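Local coordinates for protein borrelidin polyketide synthase, type I (Streptomyces parvulus, PDB 6OBT) that probably dehydrates a beta-hydroxyacyl intermediate carried by the acyl carrier protein to an alpha,beta-enoyl product, as the dehydratase domain of a borrelidin polyketide synthase module, at residues Q78-V87 with L105-L113; G54-S63 with D117-E127. One frame throughout, in Å; residues are numbered along the deposited sequence.

Contact 1. Residues Q78-V87 with L105-L113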
# COMPACT_ATOMS: atom_id res chain seq x y z
N GLN A 78 -12.56 -23.57 -16.47
CA GLN A 78 -11.79 -22.76 -15.53
C GLN A 78 -12.54 -21.47 -15.22
O GLN A 78 -13.06 -20.81 -16.13
CB GLN A 78 -10.41 -22.43 -16.10
CG GLN A 78 -9.47 -23.62 -16.20
CD GLN A 78 -8.03 -23.19 -16.44
OE1 GLN A 78 -7.13 -23.48 -15.64
NE2 GLN A 78 -7.81 -22.49 -17.55
N VAL A 79 -12.59 -21.11 -13.95
CA VAL A 79 -13.09 -19.78 -13.57
C VAL A 79 -11.98 -18.77 -13.83
O VAL A 79 -10.98 -18.72 -13.11
CB VAL A 79 -13.55 -19.74 -12.11
CG1 VAL A 79 -14.05 -18.33 -11.74
CG2 VAL A 79 -14.62 -20.78 -11.85
N LEU A 80 -12.15 -17.94 -14.86
CA LEU A 80 -11.22 -16.87 -15.18
C LEU A 80 -11.85 -15.54 -14.82
O LEU A 80 -13.05 -15.33 -15.06
CB LEU A 80 -10.86 -16.83 -16.67
CG LEU A 80 -10.18 -17.98 -17.41
CD1 LEU A 80 -9.40 -17.43 -18.61
CD2 LEU A 80 -9.31 -18.79 -16.51
N LEU A 81 -11.05 -14.65 -14.24
CA LEU A 81 -11.46 -13.26 -14.13
C LEU A 81 -11.65 -12.71 -15.54
O LEU A 81 -10.80 -12.91 -16.41
CB LEU A 81 -10.39 -12.47 -13.37
CG LEU A 81 -10.90 -11.10 -12.89
CD1 LEU A 81 -11.93 -11.28 -11.78
CD2 LEU A 81 -9.72 -10.24 -12.40
N PRO A 82 -12.78 -12.07 -15.83
CA PRO A 82 -12.96 -11.54 -17.18
C PRO A 82 -11.94 -10.43 -17.44
O PRO A 82 -11.64 -9.62 -16.56
CB PRO A 82 -14.41 -11.04 -17.20
CG PRO A 82 -14.87 -11.01 -15.79
CD PRO A 82 -13.95 -11.87 -14.96
N GLY A 83 -11.35 -10.46 -18.64
CA GLY A 83 -10.39 -9.43 -19.01
C GLY A 83 -10.92 -8.02 -18.87
O GLY A 83 -10.17 -7.09 -18.55
N VAL A 84 -12.22 -7.82 -19.07
CA VAL A 84 -12.77 -6.47 -18.92
C VAL A 84 -12.71 -6.00 -17.47
O VAL A 84 -12.83 -4.80 -17.22
CB VAL A 84 -14.22 -6.37 -19.44
CG1 VAL A 84 -14.27 -6.54 -20.98
CG2 VAL A 84 -15.12 -7.37 -18.74
N VAL A 85 -12.50 -6.90 -16.50
CA VAL A 85 -12.30 -6.42 -15.13
C VAL A 85 -11.08 -5.51 -15.07
O VAL A 85 -11.08 -4.49 -14.38
CB VAL A 85 -12.18 -7.59 -14.13
CG1 VAL A 85 -11.58 -7.09 -12.82
CG2 VAL A 85 -13.55 -8.22 -13.88
N TRP A 86 -10.02 -5.87 -15.80
CA TRP A 86 -8.82 -5.04 -15.74
C TRP A 86 -9.04 -3.70 -16.41
O TRP A 86 -8.42 -2.70 -16.02
CB TRP A 86 -7.63 -5.76 -16.37
CG TRP A 86 -7.33 -7.13 -15.73
CD1 TRP A 86 -7.36 -8.34 -16.35
CD2 TRP A 86 -6.95 -7.39 -14.37
NE1 TRP A 86 -7.03 -9.34 -15.46
CE2 TRP A 86 -6.78 -8.78 -14.24
CE3 TRP A 86 -6.76 -6.57 -13.25
CZ2 TRP A 86 -6.40 -9.38 -13.02
CZ3 TRP A 86 -6.38 -7.16 -12.05
CH2 TRP A 86 -6.21 -8.55 -11.94
N VAL A 87 -9.92 -3.63 -17.41
CA VAL A 87 -10.22 -2.33 -18.01
C VAL A 87 -11.04 -1.48 -17.05
O VAL A 87 -10.80 -0.28 -16.89
CB VAL A 87 -10.94 -2.49 -19.36
CG1 VAL A 87 -11.13 -1.10 -20.02
CG2 VAL A 87 -10.16 -3.41 -20.27
N LEU A 105 -4.60 -0.59 -23.12
CA LEU A 105 -4.44 -1.65 -22.13
C LEU A 105 -4.30 -2.98 -22.85
O LEU A 105 -5.11 -3.32 -23.73
CB LEU A 105 -5.62 -1.71 -21.14
CG LEU A 105 -5.26 -2.49 -19.87
CD1 LEU A 105 -4.25 -1.72 -19.02
CD2 LEU A 105 -6.49 -2.84 -19.05
N THR A 106 -3.27 -3.74 -22.51
CA THR A 106 -2.97 -5.00 -23.16
C THR A 106 -2.98 -6.09 -22.11
O THR A 106 -2.28 -5.97 -21.09
CB THR A 106 -1.60 -4.95 -23.85
OG1 THR A 106 -1.47 -3.71 -24.55
CG2 THR A 106 -1.48 -6.10 -24.85
N LEU A 107 -3.79 -7.12 -22.32
CA LEU A 107 -3.87 -8.19 -21.32
C LEU A 107 -2.74 -9.18 -21.53
O LEU A 107 -2.24 -9.37 -22.64
CB LEU A 107 -5.23 -8.88 -21.39
CG LEU A 107 -6.42 -7.92 -21.23
CD1 LEU A 107 -7.75 -8.63 -21.19
CD2 LEU A 107 -6.25 -7.05 -19.98
N GLN A 108 -2.31 -9.81 -20.43
CA GLN A 108 -1.21 -10.77 -20.48
C GLN A 108 -1.74 -12.08 -19.91
O GLN A 108 -2.69 -12.64 -20.45
CB GLN A 108 0.02 -10.23 -19.79
CG GLN A 108 0.55 -8.93 -20.38
CD GLN A 108 1.83 -8.46 -19.69
OE1 GLN A 108 2.38 -9.17 -18.85
NE2 GLN A 108 2.29 -7.27 -20.05
N SER A 109 -1.18 -12.56 -18.80
CA SER A 109 -1.59 -13.83 -18.24
C SER A 109 -3.01 -13.73 -17.69
O SER A 109 -3.36 -12.72 -17.07
CB SER A 109 -0.63 -14.23 -17.11
OG SER A 109 0.71 -14.10 -17.52
N PRO A 110 -3.83 -14.76 -17.85
CA PRO A 110 -5.16 -14.74 -17.24
C PRO A 110 -5.07 -15.05 -15.75
O PRO A 110 -4.07 -15.56 -15.24
CB PRO A 110 -5.90 -15.85 -18.00
CG PRO A 110 -4.81 -16.84 -18.33
CD PRO A 110 -3.55 -16.03 -18.55
N LEU A 111 -6.14 -14.70 -15.04
CA LEU A 111 -6.23 -14.99 -13.61
C LEU A 111 -7.28 -16.07 -13.38
O LEU A 111 -8.47 -15.84 -13.59
CB LEU A 111 -6.57 -13.73 -12.82
CG LEU A 111 -6.60 -13.99 -11.31
CD1 LEU A 111 -5.24 -14.48 -10.86
CD2 LEU A 111 -7.00 -12.74 -10.56
N VAL A 112 -6.84 -17.25 -12.93
CA VAL A 112 -7.74 -18.37 -12.67
C VAL A 112 -8.06 -18.41 -11.18
O VAL A 112 -7.15 -18.48 -10.35
CB VAL A 112 -7.14 -19.71 -13.12
CG1 VAL A 112 -8.16 -20.84 -12.99
CG2 VAL A 112 -6.62 -19.62 -14.55
N LEU A 113 -9.34 -18.39 -10.84
CA LEU A 113 -9.78 -18.43 -9.46
C LEU A 113 -10.19 -19.85 -9.11
O LEU A 113 -11.16 -20.38 -9.67
CB LEU A 113 -10.92 -17.45 -9.21
CG LEU A 113 -10.55 -15.97 -9.34
CD1 LEU A 113 -11.78 -15.08 -9.35
CD2 LEU A 113 -9.60 -15.57 -8.22
O HOH W 1 -11.35 -22.63 -11.97
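Val79 and Leu81 bond to Leu113 and Leu111 where two extended chains run antiparallel just ahead of helix 83-97, the helix that the first hot-dog of the dehydratase double hot-dog fold wraps. Leu113 N donates to Val79 O at 2.8 Å, and Leu81 N to Leu111 O at 2.9 Å, so that Leu80 and Val112 sit opposite each other in a single beta bridge. Their side chains meet closely: Leu80 CD2 lies 3.4 Å from Val112 CG2, tighter than usual for two methyls, while Leu80 CD1 turns to Pro110 CB. A water extends the pairing, accepting from Val79 N and donating to Leu113 O.

Further along, Leu111 CD2 and Leu107 CD2 approach the indole of Trp86 obliquely, at CZ2 and CD1. Leu81 CD2, of its own segment, rests over one face of the indole, 3.4 Å above the plane and displaced toward the rim, and His150 of strand 148-156 meets the ring nearly parallel. Strand 101-107 then passes under the start of the helix. With CG anti to the backbone N (chi1 -162°), Leu105 brings CD2 against both Trp86 O (3.6 Å) and Val87 CG2. Gly83 lets Leu107 come right up to the main chain, CD1 reaching 3.5 Å from Gly83 CA.

Contact 2. Residues G54-S63 with D117-E127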
# COMPACT_ATOMS: atom_id res chain seq x y z
N GLY A 54 5.61 9.25 -6.60
CA GLY A 54 4.63 9.62 -7.60
C GLY A 54 3.73 8.46 -7.99
O GLY A 54 2.84 8.63 -8.83
N GLN A 55 3.94 7.30 -7.39
CA GLN A 55 3.12 6.12 -7.63
C GLN A 55 1.90 6.11 -6.74
O GLN A 55 1.92 6.62 -5.62
CB GLN A 55 3.92 4.84 -7.37
CG GLN A 55 4.64 4.30 -8.57
CD GLN A 55 5.12 2.88 -8.37
OE1 GLN A 55 5.31 2.43 -7.24
NE2 GLN A 55 5.32 2.16 -9.47
N ARG A 56 0.84 5.49 -7.24
CA ARG A 56 -0.36 5.21 -6.47
C ARG A 56 -0.74 3.77 -6.74
O ARG A 56 -0.78 3.35 -7.90
CB ARG A 56 -1.52 6.13 -6.85
CG ARG A 56 -1.26 7.62 -6.72
CD ARG A 56 -2.56 8.41 -6.87
NE ARG A 56 -3.61 7.89 -5.98
CZ ARG A 56 -4.87 8.33 -5.97
NH1 ARG A 56 -5.24 9.29 -6.81
NH2 ARG A 56 -5.75 7.81 -5.13
N VAL A 57 -1.07 3.04 -5.68
CA VAL A 57 -1.39 1.62 -5.81
C VAL A 57 -2.77 1.37 -5.24
O VAL A 57 -3.06 1.77 -4.10
CB VAL A 57 -0.34 0.74 -5.10
CG1 VAL A 57 -0.74 -0.74 -5.20
CG2 VAL A 57 1.03 0.96 -5.71
N TRP A 58 -3.64 0.72 -6.02
CA TRP A 58 -4.92 0.25 -5.53
C TRP A 58 -4.77 -1.23 -5.18
O TRP A 58 -4.10 -1.98 -5.90
CB TRP A 58 -6.05 0.43 -6.58
CG TRP A 58 -6.53 1.87 -6.71
CD1 TRP A 58 -7.70 2.41 -6.22
CD2 TRP A 58 -5.84 2.94 -7.36
NE1 TRP A 58 -7.78 3.75 -6.54
CE2 TRP A 58 -6.65 4.10 -7.24
CE3 TRP A 58 -4.61 3.04 -8.02
CZ2 TRP A 58 -6.25 5.33 -7.76
CZ3 TRP A 58 -4.23 4.27 -8.54
CH2 TRP A 58 -5.05 5.40 -8.40
N THR A 59 -5.37 -1.64 -4.07
CA THR A 59 -5.16 -2.98 -3.54
C THR A 59 -6.49 -3.61 -3.19
O THR A 59 -7.45 -2.93 -2.80
CB THR A 59 -4.26 -2.98 -2.26
OG1 THR A 59 -4.96 -2.37 -1.17
CG2 THR A 59 -2.97 -2.21 -2.49
N GLY A 60 -6.54 -4.93 -3.33
CA GLY A 60 -7.71 -5.68 -2.92
C GLY A 60 -7.40 -7.15 -2.79
O GLY A 60 -6.30 -7.61 -3.13
N ARG A 61 -8.39 -7.90 -2.32
CA ARG A 61 -8.36 -9.35 -2.24
C ARG A 61 -9.53 -9.91 -3.04
O ARG A 61 -10.68 -9.53 -2.80
CB ARG A 61 -8.46 -9.82 -0.79
CG ARG A 61 -8.19 -11.30 -0.59
CD ARG A 61 -8.19 -11.66 0.88
NE ARG A 61 -9.50 -11.44 1.50
CZ ARG A 61 -9.77 -11.67 2.78
NH1 ARG A 61 -8.81 -12.12 3.59
NH2 ARG A 61 -10.98 -11.44 3.26
N LEU A 62 -9.24 -10.82 -3.98
CA LEU A 62 -10.27 -11.47 -4.79
C LEU A 62 -10.41 -12.93 -4.38
O LEU A 62 -9.41 -13.64 -4.21
CB LEU A 62 -9.93 -11.39 -6.28
CG LEU A 62 -9.98 -10.03 -6.98
CD1 LEU A 62 -9.83 -10.22 -8.48
CD2 LEU A 62 -11.26 -9.26 -6.63
N SER A 63 -11.65 -13.38 -4.25
CA SER A 63 -11.95 -14.78 -4.00
C SER A 63 -13.40 -15.02 -4.38
O SER A 63 -14.21 -14.09 -4.41
CB SER A 63 -11.69 -15.18 -2.55
OG SER A 63 -12.73 -14.75 -1.68
N ASP A 117 -9.23 -20.51 -3.67
CA ASP A 117 -8.16 -19.54 -3.84
C ASP A 117 -8.53 -18.19 -3.24
O ASP A 117 -9.68 -17.76 -3.27
CB ASP A 117 -7.82 -19.37 -5.32
CG ASP A 117 -6.99 -20.51 -5.87
OD1 ASP A 117 -6.50 -21.34 -5.07
OD2 ASP A 117 -6.83 -20.58 -7.11
N THR A 118 -7.52 -17.53 -2.68
CA THR A 118 -7.59 -16.11 -2.36
C THR A 118 -6.38 -15.44 -3.00
O THR A 118 -5.28 -16.00 -3.01
CB THR A 118 -7.63 -15.89 -0.85
OG1 THR A 118 -7.84 -14.50 -0.59
CG2 THR A 118 -6.33 -16.35 -0.20
N VAL A 119 -6.59 -14.28 -3.60
CA VAL A 119 -5.54 -13.65 -4.38
C VAL A 119 -5.46 -12.18 -4.02
O VAL A 119 -6.48 -11.49 -4.00
CB VAL A 119 -5.79 -13.83 -5.89
CG1 VAL A 119 -4.66 -13.24 -6.68
CG2 VAL A 119 -5.92 -15.29 -6.23
N GLN A 120 -4.24 -11.69 -3.74
CA GLN A 120 -4.02 -10.26 -3.59
C GLN A 120 -3.91 -9.63 -4.98
O GLN A 120 -3.25 -10.17 -5.87
CB GLN A 120 -2.74 -9.99 -2.78
CG GLN A 120 -2.81 -10.46 -1.34
CD GLN A 120 -1.48 -10.32 -0.63
OE1 GLN A 120 -0.43 -10.67 -1.18
NE2 GLN A 120 -1.51 -9.81 0.59
N VAL A 121 -4.54 -8.48 -5.16
CA VAL A 121 -4.48 -7.78 -6.43
C VAL A 121 -3.90 -6.39 -6.22
O VAL A 121 -4.09 -5.77 -5.17
CB VAL A 121 -5.87 -7.73 -7.10
CG1 VAL A 121 -6.38 -9.15 -7.31
CG2 VAL A 121 -6.86 -6.97 -6.25
N ARG A 122 -3.17 -5.91 -7.23
CA ARG A 122 -2.63 -4.55 -7.22
C ARG A 122 -2.93 -3.86 -8.55
O ARG A 122 -2.80 -4.47 -9.61
CB ARG A 122 -1.13 -4.55 -7.01
CG ARG A 122 -0.68 -5.29 -5.78
CD ARG A 122 -1.03 -4.49 -4.52
NE ARG A 122 -0.40 -5.08 -3.34
CZ ARG A 122 -1.02 -5.87 -2.48
NH1 ARG A 122 -2.30 -6.19 -2.66
NH2 ARG A 122 -0.36 -6.36 -1.42
N VAL A 123 -3.26 -2.58 -8.49
CA VAL A 123 -3.27 -1.71 -9.66
C VAL A 123 -2.26 -0.60 -9.39
O VAL A 123 -2.43 0.17 -8.44
CB VAL A 123 -4.66 -1.13 -9.94
CG1 VAL A 123 -4.65 -0.40 -11.27
CG2 VAL A 123 -5.73 -2.24 -9.98
N VAL A 124 -1.24 -0.50 -10.23
CA VAL A 124 -0.11 0.37 -9.97
C VAL A 124 -0.10 1.46 -11.02
O VAL A 124 0.10 1.18 -12.21
CB VAL A 124 1.22 -0.40 -9.99
CG1 VAL A 124 2.37 0.58 -9.88
CG2 VAL A 124 1.26 -1.43 -8.85
N VAL A 125 -0.29 2.71 -10.59
CA VAL A 125 -0.33 3.85 -11.50
C VAL A 125 0.89 4.71 -11.24
O VAL A 125 1.15 5.10 -10.09
CB VAL A 125 -1.64 4.64 -11.34
CG1 VAL A 125 -1.60 5.88 -12.23
CG2 VAL A 125 -2.84 3.74 -11.70
N THR A 126 1.65 5.00 -12.29
CA THR A 126 2.94 5.67 -12.17
C THR A 126 2.97 6.90 -13.07
O THR A 126 2.65 6.82 -14.26
CB THR A 126 4.09 4.72 -12.51
OG1 THR A 126 3.94 3.50 -11.76
CG2 THR A 126 5.42 5.35 -12.15
N GLU A 127 3.36 8.04 -12.50
CA GLU A 127 3.50 9.24 -13.30
C GLU A 127 4.69 9.10 -14.25
O GLU A 127 5.62 8.32 -14.00
CB GLU A 127 3.65 10.47 -12.41
CG GLU A 127 2.41 10.80 -11.61
CD GLU A 127 2.72 11.58 -10.34
OE1 GLU A 127 3.60 12.47 -10.39
OE2 GLU A 127 2.09 11.30 -9.29
O HOH W 2 0.23 8.13 -9.90
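Trp58 and Val123 form one of the central pairs in an antiparallel two-strand pairing, 55-62 against 119-127, within a hot-dog sheet. Backbone hydrogen bonds join Arg56 with Val125, Trp58 with Val123, Gly60 with Val121 and Leu62 with Val119, each pair bonded both ways. Most are short, but Gly60 N to Val121 O stretches to 3.2 Å. Val121 O also accepts from Arg122 NH1 at 3.1 Å, from the opposite face of its carbonyl plane.

Apolar contacts dominate the face carrying Trp58, Leu62, Val121, Val123 and Val125, and helix 83-97 covers part of it. Trp58 CZ3 packs 3.5 Å from Val125 CG2, whereas Val123 O lies at the edge of the indole, in its plane; the ring nitrogen bonds to Gln96. Arg56 shares this face: Trp58 CZ2 lies over its guanidinium, toward the rim, and its NE forms a salt bridge with Asp50. Leu62 and Val121 cross at about a right angle, CG to CG1 at 3.7 Å. Over the bare backbone of Gly60, Val121 CG2 lies 3.2 Å from Gly60 O.

Most of the polar groups gather on the other face and at the ends. Gln55 and Thr126 lie side by side, and Gln55 NE2 donates to Thr126 OG1 at 3.0 Å, 16° out of the amide plane. A water bridges Gly54 O and Val125 O. The bend of Arg122 at chi2 (-73°) lays CD against Thr59 CG2 and Val57 CG1. Thr59 OG1 bonds to Val35 O of the second subunit. Spread over several carbonyl oxygens, the buried cation of Arg122 is probably stabilised by their dipoles; since two of them, Asp50 O and Gly36 O, belong to the second subunit, the same bonds tie this strand pair to the dimer partner.

In the fold
Contact 1 is buried, its centre about 9 Å from the centre of the chain; contact 2 is partly buried, about 16 Å out, where the second subunit reaches it. Both touch helix 83-97: residues 83-87 at its start pack on strand 101-107 in contact 1, and later turns of the helix cover Trp58, Val123 and Val125 of contact 2. The chemistry differs accordingly. Contact 1 is largely aliphatic, with one short bridge of backbone bonds, whereas contact 2 is regular strand pairing, mostly apolar toward the helix and mixed, with hydrogen bonds from Arg122 and Thr59, toward the second subunit. Their centres are about 14 Å apart, and they touch directly where Leu81 meets Leu62 and Leu113 meets Val119.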